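Local structure of beta-glucoside phosphorylase BglX (5VQE) at residues G115-D120 with R163-D168. The protein probably cleaves beta-glucosides by phosphorolysis, as a family GH3 enzyme that binds a 2-fluoroglucose in its active-site pocket. Numbering follows the deposited sequence.
Sequences GVAATD and RTYGSD
In the TIM-barrel-like GH3 N-terminal domain, the loop that carries Arg163 of the sugar pocket packs through Tyr165 on Ala117 and Val116 of helix 113-119. The Ala117 methyl makes the closest approach, with CB 3.4 Å from Tyr165 O and 4.0 Å from Tyr165 CB. The same methyl lies at the ring's edge, near its plane, 4.2 Å from CD1 of Tyr165. With CG anti to its own carbonyl carbon (chi1 -63°), Tyr165 turns the ring away from that carbonyl, across the helix and past Val116, whose CG1 meets Tyr165 CE1 obliquely at 4.3 Å. No hydrogen bond joins the segments, which bury a modest 136 Å² between them: the contact is van der Waals packing, apolar between side chains, with one methyl resting on a backbone carbonyl oxygen. Thr164 shapes the loop in an ST turn: Gly166 N donates to Thr164 OG1 over 3.0 Å. Gly166 then takes a positive phi, 100°, at backbone angles where a CB would collide with the carbonyl O of Tyr165. On the pocket side, Arg163 NH2 hydrogen-bonds O3 of the bound fluoroglucose and NE forms a salt bridge with Glu94, whereas the Tyr165 side chain lies about 13 Å from the sugar. Ile172, Met175 and Tyr179 of helix 169-184 and Leu128 of helix 122-138 also touch Tyr165, placing it in the buried junction of these two helices with helix 113-119.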
loop_
_atom_site.group_PDB
_atom_site.type_symbol
_atom_site.label_atom_id
_atom_site.label_comp_id
_atom_site.label_asym_id
_atom_site.label_seq_id
_atom_site.Cartn_x
_atom_site.Cartn_y
_atom_site.Cartn_z
ATOM N N GLY A 115 -4.597 -6.650 -8.649
ATOM C CA GLY A 115 -4.565 -6.849 -10.089
ATOM C C GLY A 115 -3.397 -7.718 -10.511
ATOM O O GLY A 115 -3.545 -8.627 -11.328
ATOM N N VAL A 116 -2.218 -7.446 -9.959
ATOM C CA VAL A 116 -1.071 -8.324 -10.155
ATOM C C VAL A 116 -1.402 -9.749 -9.732
ATOM O O VAL A 116 -1.044 -10.716 -10.416
ATOM C CB VAL A 116 0.133 -7.773 -9.377
ATOM C CG1 VAL A 116 1.271 -8.806 -9.317
ATOM C CG2 VAL A 116 0.596 -6.471 -10.014
ATOM N N ALA A 117 -2.061 -9.907 -8.581
ATOM C CA ALA A 117 -2.384 -11.244 -8.094
ATOM C C ALA A 117 -3.334 -11.967 -9.040
ATOM O O ALA A 117 -3.251 -13.192 -9.190
ATOM C CB ALA A 117 -3.006 -11.166 -6.702
ATOM N N ALA A 118 -4.250 -11.226 -9.668
ATOM C CA ALA A 118 -5.195 -11.834 -10.601
ATOM C C ALA A 118 -4.503 -12.414 -11.832
ATOM O O ALA A 118 -5.047 -13.328 -12.467
ATOM C CB ALA A 118 -6.242 -10.807 -11.018
ATOM N N THR A 119 -3.321 -11.904 -12.201
ATOM C CA THR A 119 -2.564 -12.555 -13.270
ATOM C C THR A 119 -2.108 -13.950 -12.860
ATOM O O THR A 119 -1.835 -14.786 -13.730
ATOM C CB THR A 119 -1.325 -11.743 -13.686
ATOM O OG1 THR A 119 -0.283 -11.888 -12.707
ATOM C CG2 THR A 119 -1.644 -10.258 -13.883
ATOM N N ASP A 120 -2.029 -14.209 -11.554
ATOM C CA ASP A 120 -1.484 -15.449 -10.988
ATOM C C ASP A 120 -0.112 -15.788 -11.564
ATOM O O ASP A 120 0.271 -16.955 -11.650
ATOM C CB ASP A 120 -2.444 -16.624 -11.171
ATOM C CG ASP A 120 -2.212 -17.723 -10.146
ATOM O OD1 ASP A 120 -1.716 -17.418 -9.036
ATOM O OD2 ASP A 120 -2.515 -18.895 -10.447
ATOM N N ARG A 163 -5.124 -3.469 -2.068
ATOM C CA ARG A 163 -3.736 -3.303 -1.651
ATOM C C ARG A 163 -3.062 -4.633 -1.351
ATOM O O ARG A 163 -1.832 -4.668 -1.203
ATOM C CB ARG A 163 -3.652 -2.394 -0.422
ATOM C CG ARG A 163 -4.120 -0.958 -0.665
ATOM C CD ARG A 163 -4.135 -0.174 0.636
ATOM N NE ARG A 163 -2.805 0.245 1.063
ATOM C CZ ARG A 163 -2.479 0.538 2.318
ATOM N NH1 ARG A 163 -3.387 0.446 3.287
ATOM N NH2 ARG A 163 -1.242 0.909 2.611
ATOM N N THR A 164 -3.828 -5.713 -1.251
ATOM C CA THR A 164 -3.306 -7.041 -0.975
ATOM C C THR A 164 -3.209 -7.853 -2.260
ATOM O O THR A 164 -3.757 -7.494 -3.306
ATOM C CB THR A 164 -4.196 -7.798 0.023
ATOM O OG1 THR A 164 -5.374 -8.268 -0.645
ATOM C CG2 THR A 164 -4.596 -6.929 1.203
ATOM N N TYR A 165 -2.506 -8.978 -2.159
ATOM C CA TYR A 165 -2.490 -9.998 -3.193
ATOM C C TYR A 165 -3.637 -10.990 -3.030
ATOM O O TYR A 165 -3.556 -12.121 -3.526
ATOM C CB TYR A 165 -1.142 -10.731 -3.196
ATOM C CG TYR A 165 0.020 -9.829 -3.528
ATOM C CD1 TYR A 165 0.115 -9.216 -4.771
ATOM C CD2 TYR A 165 1.020 -9.580 -2.599
ATOM C CE1 TYR A 165 1.169 -8.378 -5.077
ATOM C CE2 TYR A 165 2.083 -8.742 -2.903
ATOM C CZ TYR A 165 2.146 -8.145 -4.139
ATOM O OH TYR A 165 3.192 -7.308 -4.437
ATOM N N GLY A 166 -4.706 -10.584 -2.355
ATOM C CA GLY A 166 -5.891 -11.405 -2.244
ATOM C C GLY A 166 -5.975 -12.147 -0.930
ATOM O O GLY A 166 -5.418 -11.708 0.078
ATOM N N SER A 167 -6.665 -13.285 -0.932
ATOM C CA SER A 167 -7.009 -13.975 0.302
ATOM C C SER A 167 -6.345 -15.338 0.440
ATOM O O SER A 167 -6.639 -16.053 1.401
ATOM C CB SER A 167 -8.528 -14.125 0.400
ATOM O OG SER A 167 -9.038 -14.859 -0.700
ATOM N N ASP A 168 -5.459 -15.723 -0.483
ATOM C CA ASP A 168 -4.800 -17.020 -0.401
ATOM C C ASP A 168 -3.374 -16.865 0.113
ATOM O O ASP A 168 -2.527 -16.299 -0.598
ATOM C CB ASP A 168 -4.790 -17.714 -1.762
ATOM C CG ASP A 168 -4.097 -19.067 -1.713
ATOM O OD1 ASP A 168 -4.580 -19.958 -0.988
ATOM O OD2 ASP A 168 -3.056 -19.239 -2.377
#